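Local coordinates for TarM (Staphylococcus aureus subsp. aureus 21178, PDB 4X7R), which is a glycosyltransferase-family protein of GT-B type, with two parallel-sheet domains and an added antiparallel beta-sheet region, at residues R110-D113 against T118-A121; E341-K346 against V350-Y355. The protein carries 1 engineered substitution. All blocks are in the same frame, centred on the assembly; numbering follows the deposited sequence.

Contact 1 (R110-D113 against T118-A121)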
loop_
_atom_site.group_PDB
_atom_site.type_symbol
_atom_site.label_atom_id
_atom_site.label_comp_id
_atom_site.label_asym_id
_atom_site.label_seq_id
_atom_site.Cartn_x
_atom_site.Cartn_y
_atom_site.Cartn_z
ATOM N N ARG A 110 16.496 -30.217 13.872
ATOM C CA ARG A 110 17.895 -30.078 13.454
ATOM C C ARG A 110 18.456 -31.409 12.998
ATOM O O ARG A 110 17.992 -32.459 13.448
ATOM C CB ARG A 110 18.766 -29.415 14.524
ATOM C CG ARG A 110 18.516 -27.921 14.651
ATOM C CD ARG A 110 19.257 -27.325 15.840
ATOM N NE ARG A 110 18.963 -25.901 15.997
ATOM C CZ ARG A 110 17.931 -25.417 16.684
ATOM N NH1 ARG A 110 17.090 -26.238 17.301
ATOM N NH2 ARG A 110 17.728 -24.110 16.751
ATOM N N TYR A 111 19.404 -31.374 12.045
ATOM C CA TYR A 111 19.973 -32.586 11.450
ATOM C C TYR A 111 21.481 -32.588 11.541
ATOM O O TYR A 111 22.111 -31.593 11.202
ATOM C CB TYR A 111 19.456 -32.782 9.996
ATOM C CG TYR A 111 17.945 -32.863 9.931
ATOM C CD1 TYR A 111 17.165 -31.710 9.943
ATOM C CD2 TYR A 111 17.290 -34.092 9.974
ATOM C CE1 TYR A 111 15.777 -31.775 10.000
ATOM C CE2 TYR A 111 15.898 -34.168 9.994
ATOM C CZ TYR A 111 15.147 -33.006 10.001
ATOM O OH TYR A 111 13.774 -33.057 10.021
ATOM N N PHE A 112 22.052 -33.696 12.042
ATOM C CA PHE A 112 23.489 -33.875 12.272
ATOM C C PHE A 112 23.976 -35.115 11.527
ATOM O O PHE A 112 23.339 -36.157 11.642
ATOM C CB PHE A 112 23.769 -33.986 13.800
ATOM C CG PHE A 112 23.468 -32.709 14.559
ATOM C CD1 PHE A 112 22.159 -32.371 14.900
ATOM C CD2 PHE A 112 24.487 -31.834 14.915
ATOM C CE1 PHE A 112 21.873 -31.162 15.550
ATOM C CE2 PHE A 112 24.199 -30.624 15.572
ATOM C CZ PHE A 112 22.894 -30.300 15.888
ATOM N N ASP A 113 25.083 -35.014 10.759
ATOM C CA ASP A 113 25.603 -36.175 10.025
ATOM C C ASP A 113 26.185 -37.221 10.953
ATOM O O ASP A 113 26.948 -36.886 11.854
ATOM C CB ASP A 113 26.609 -35.784 8.927
ATOM C CG ASP A 113 27.107 -36.961 8.093
ATOM O OD1 ASP A 113 26.355 -37.422 7.204
ATOM O OD2 ASP A 113 28.228 -37.448 8.360
ATOM N N THR A 118 28.790 -33.188 12.445
ATOM C CA THR A 118 28.420 -31.784 12.295
ATOM C C THR A 118 26.972 -31.502 11.876
ATOM O O THR A 118 26.329 -32.314 11.209
ATOM C CB THR A 118 29.482 -31.004 11.497
ATOM O OG1 THR A 118 29.423 -29.626 11.881
ATOM C CG2 THR A 118 29.319 -31.146 9.979
ATOM N N TYR A 119 26.500 -30.314 12.268
ATOM C CA TYR A 119 25.200 -29.703 12.010
ATOM C C TYR A 119 25.023 -29.495 10.486
ATOM O O TYR A 119 25.767 -28.718 9.884
ATOM C CB TYR A 119 25.197 -28.365 12.762
ATOM C CG TYR A 119 23.913 -27.570 12.793
ATOM C CD1 TYR A 119 22.673 -28.198 12.695
ATOM C CD2 TYR A 119 23.931 -26.199 13.043
ATOM C CE1 TYR A 119 21.486 -27.467 12.769
ATOM C CE2 TYR A 119 22.752 -25.465 13.140
ATOM C CZ TYR A 119 21.532 -26.102 13.004
ATOM O OH TYR A 119 20.379 -25.365 13.113
ATOM N N ILE A 120 24.082 -30.242 9.872
ATOM C CA ILE A 120 23.772 -30.231 8.432
ATOM C C ILE A 120 22.618 -29.264 8.118
ATOM O O ILE A 120 22.766 -28.379 7.267
ATOM C CB ILE A 120 23.481 -31.682 7.898
ATOM C CG1 ILE A 120 24.629 -32.684 8.183
ATOM C CG2 ILE A 120 23.062 -31.705 6.424
ATOM C CD1 ILE A 120 26.090 -32.295 7.674
ATOM N N ALA A 121 21.461 -29.461 8.773
ATOM C CA ALA A 121 20.304 -28.625 8.492
ATOM C C ALA A 121 19.428 -28.257 9.664
ATOM O O ALA A 121 19.414 -28.923 10.693
ATOM C CB ALA A 121 19.458 -29.248 7.384
#
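The ring of Y119 lies beside the F112 ring, slid along it, and extends to the side chain of R110; these three residues carry much of the side-chain part of the contact. The first torsion of Y119 (chi1 -174°) swings the ring away from the backbone N and back along strand 108-113, and its CE1 lies 3.5 Å from R110 CG. The arginine chain, extended from CG to NE, brings NE within 3.3 Å of Y119 OH. The N-H points poorly at the oxygen (125°) and the bond is weak; the guanidinium is inclined to the phenol ring. The stronger polar partner of R110 is E104, to which NH1 makes a salt bridge. F112 lies nearly parallel to Y119, with planes 19° apart, yet the rings are slid so far that they barely overlap: Y119 CD1 sits over the rim of one phenylalanine face, while F112 CE2 meets Y119 CB at 3.7 Å. The two strands form an antiparallel beta hairpin interrupted by a classic beta bulge, in which I120 and A121 both face Y111. Y111 O consequently accepts two backbone bonds, a short one from I120 N (2.7 Å) and a longer one from A121 N (3.3 Å), and Y111 N returns a bond to A121 O. Nearer the turn, D113 N donates to T118 O at 3.0 Å, and the carboxylate leads away to T115 OG1 and T116 N through OD2. At the bulge the I120 side chain points toward strand 108-113, and its CD1 packs 3.7 Å from D113 CB. Y111 and A121 occupy the sheet face opposite F112 and Y119, and there the edge of the Y111 ring runs past A121 O.

Contact 2 (E341-K346 against V350-Y355)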
loop_
_atom_site.group_PDB
_atom_site.type_symbol
_atom_site.label_atom_id
_atom_site.label_comp_id
_atom_site.label_asym_id
_atom_site.label_seq_id
_atom_site.Cartn_x
_atom_site.Cartn_y
_atom_site.Cartn_z
ATOM N N GLU A 341 -8.720 11.608 25.843
ATOM C CA GLU A 341 -8.542 11.886 27.272
ATOM C C GLU A 341 -9.356 13.117 27.715
ATOM O O GLU A 341 -10.021 13.058 28.747
ATOM C CB GLU A 341 -7.046 12.070 27.606
ATOM C CG GLU A 341 -6.752 12.225 29.094
ATOM C CD GLU A 341 -5.291 12.382 29.464
ATOM O OE1 GLU A 341 -4.593 13.197 28.820
ATOM O OE2 GLU A 341 -4.852 11.716 30.431
ATOM N N LEU A 342 -9.323 14.209 26.917
ATOM C CA LEU A 342 -10.046 15.459 27.190
ATOM C C LEU A 342 -11.559 15.291 27.053
ATOM O O LEU A 342 -12.302 15.773 27.905
ATOM C CB LEU A 342 -9.556 16.595 26.273
ATOM C CG LEU A 342 -8.108 17.064 26.439
ATOM C CD1 LEU A 342 -7.683 17.919 25.264
ATOM C CD2 LEU A 342 -7.921 17.845 27.741
ATOM N N VAL A 343 -12.008 14.600 25.991
ATOM C CA VAL A 343 -13.424 14.339 25.705
ATOM C C VAL A 343 -14.019 13.445 26.811
ATOM O O VAL A 343 -15.067 13.786 27.365
ATOM C CB VAL A 343 -13.637 13.751 24.274
ATOM C CG1 VAL A 343 -15.111 13.535 23.972
ATOM C CG2 VAL A 343 -13.026 14.650 23.205
ATOM N N VAL A 344 -13.318 12.334 27.151
ATOM C CA VAL A 344 -13.715 11.365 28.184
ATOM C C VAL A 344 -13.769 11.999 29.589
ATOM O O VAL A 344 -14.674 11.670 30.348
ATOM C CB VAL A 344 -12.910 10.031 28.102
ATOM C CG1 VAL A 344 -13.204 9.101 29.277
ATOM C CG2 VAL A 344 -13.182 9.312 26.783
ATOM N N LYS A 345 -12.850 12.945 29.906
ATOM C CA LYS A 345 -12.854 13.645 31.203
ATOM C C LYS A 345 -14.050 14.601 31.392
ATOM O O LYS A 345 -14.371 14.932 32.533
ATOM C CB LYS A 345 -11.504 14.316 31.528
ATOM C CG LYS A 345 -10.418 13.323 31.964
ATOM C CD LYS A 345 -9.277 13.982 32.741
ATOM C CE LYS A 345 -9.471 13.892 34.245
ATOM N NZ LYS A 345 -8.472 14.703 34.992
ATOM N N LYS A 346 -14.722 15.017 30.292
ATOM C CA LYS A 346 -15.929 15.861 30.345
ATOM C C LYS A 346 -17.218 15.052 30.093
ATOM O O LYS A 346 -18.304 15.502 30.464
ATOM C CB LYS A 346 -15.838 17.059 29.384
ATOM C CG LYS A 346 -15.176 18.286 30.003
ATOM C CD LYS A 346 -15.430 19.567 29.204
ATOM C CE LYS A 346 -16.669 20.309 29.659
ATOM N NZ LYS A 346 -16.882 21.563 28.890
ATOM N N VAL A 350 -18.770 8.694 25.827
ATOM C CA VAL A 350 -18.222 8.703 24.472
ATOM C C VAL A 350 -17.139 7.634 24.219
ATOM O O VAL A 350 -16.156 7.547 24.958
ATOM C CB VAL A 350 -17.866 10.136 23.978
ATOM C CG1 VAL A 350 -16.940 10.848 24.948
ATOM C CG2 VAL A 350 -17.290 10.143 22.557
ATOM N N LYS A 351 -17.357 6.813 23.179
ATOM C CA LYS A 351 -16.470 5.735 22.759
ATOM C C LYS A 351 -15.654 6.150 21.528
ATOM O O LYS A 351 -16.164 6.858 20.656
ATOM C CB LYS A 351 -17.283 4.468 22.426
ATOM C CG LYS A 351 -17.872 3.728 23.631
ATOM C CD LYS A 351 -18.616 2.437 23.212
ATOM C CE LYS A 351 -17.714 1.271 22.836
ATOM N NZ LYS A 351 -18.443 0.211 22.088
ATOM N N PHE A 352 -14.399 5.680 21.447
ATOM C CA PHE A 352 -13.507 5.934 20.324
ATOM C C PHE A 352 -13.102 4.593 19.731
ATOM O O PHE A 352 -12.480 3.771 20.413
ATOM C CB PHE A 352 -12.286 6.781 20.741
ATOM C CG PHE A 352 -12.580 8.235 21.048
ATOM C CD1 PHE A 352 -13.171 8.608 22.251
ATOM C CD2 PHE A 352 -12.235 9.236 20.148
ATOM C CE1 PHE A 352 -13.450 9.951 22.528
ATOM C CE2 PHE A 352 -12.505 10.582 20.433
ATOM C CZ PHE A 352 -13.113 10.929 21.619
ATOM N N HIS A 353 -13.524 4.350 18.473
ATOM C CA HIS A 353 -13.241 3.128 17.717
ATOM C C HIS A 353 -12.156 3.422 16.703
ATOM O O HIS A 353 -12.389 4.170 15.746
ATOM C CB HIS A 353 -14.502 2.620 16.995
ATOM C CG HIS A 353 -15.550 2.023 17.883
ATOM N ND1 HIS A 353 -16.549 1.222 17.363
ATOM C CD2 HIS A 353 -15.735 2.137 19.220
ATOM C CE1 HIS A 353 -17.304 0.881 18.391
ATOM N NE2 HIS A 353 -16.852 1.408 19.527
ATOM N N ILE A 354 -10.964 2.841 16.911
ATOM C CA ILE A 354 -9.821 3.064 16.040
ATOM C C ILE A 354 -9.505 1.798 15.252
ATOM O O ILE A 354 -9.084 0.797 15.834
ATOM C CB ILE A 354 -8.595 3.644 16.818
ATOM C CG1 ILE A 354 -9.000 4.860 17.700
ATOM C CG2 ILE A 354 -7.449 4.002 15.860
ATOM C CD1 ILE A 354 -7.934 5.388 18.632
ATOM N N TYR A 355 -9.714 1.848 13.923
ATOM C CA TYR A 355 -9.455 0.732 13.018
ATOM C C TYR A 355 -8.158 0.901 12.259
ATOM O O TYR A 355 -7.771 2.028 11.932
ATOM C CB TYR A 355 -10.606 0.556 12.019
ATOM C CG TYR A 355 -11.871 -0.000 12.635
ATOM C CD1 TYR A 355 -12.820 0.842 13.211
ATOM C CD2 TYR A 355 -12.133 -1.371 12.623
ATOM C CE1 TYR A 355 -13.995 0.337 13.762
ATOM C CE2 TYR A 355 -13.310 -1.885 13.170
ATOM C CZ TYR A 355 -14.231 -1.026 13.745
ATOM O OH TYR A 355 -15.391 -1.513 14.281
#
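Apolar packing makes up nearly all of this contact, in which V343 and V344 of helix 333-346 meet V350 and F352 at the start of strand 351-355. The tightest pair is V343 CG1 with V350 CG1, 3.4 Å apart, closer than methyl groups usually pack. The two valines cross at about a right angle. V350 contributes to this closeness through its first torsion (chi1 54°), which sets CG1 between the backbone N and the carbonyl carbon and directs it at the helix.

The aromatic contacts come from F352, whose ring presents its edge to V343: F352 CZ lies 3.9 Å from V343 CB, and V343 CG1 and V343 CG2 each lie 4.0 Å from F352 CZ. V344 CG2 reaches the ring obliquely at F352 CE1, 4.3 Å away, and also touches V350 O.

No hydrogen bond links the segments. Several backbone polar groups have partners elsewhere: K345 N bonds to E341 O within the helix, V350 O receives the side-chain amide of N376, and the F352 backbone bonds to N376 and to F378 of strand 377-381. These elements belong to the beta-alpha-beta unit formed by strand 320-324, helix 333-346 and strand 351-355 in the C-terminal Rossmann-like domain. V343 also touches A450 and L454 of helix 446-457, while at the far end of the strand Y355 contacts UDP.

Since mostly aliphatic groups and a ring edge touch, cohesion here probably rests on close fit and exclusion of water, with no hydrogen bond between the segments.

In the fold
Contact 1 is a surface contact and contact 2 a buried one, and they share no secondary-structure element: their centres are about 56 Å apart and their nearest atoms about 36 Å. Contact 1 joins neighbouring strands of the large antiparallel sheet, so backbone hydrogen bonds dominate, with partly exposed aromatic rings on both faces and charged side chains alongside. Contact 2 sets a helix on a strand of the parallel sheet in the C-terminal half, where buried valines and a phenylalanine meet without any hydrogen bond between the segments. Both bridge short connections, a turn in one case and the return from helix to strand in the other. Only contact 2 includes a residue of the UDP pocket.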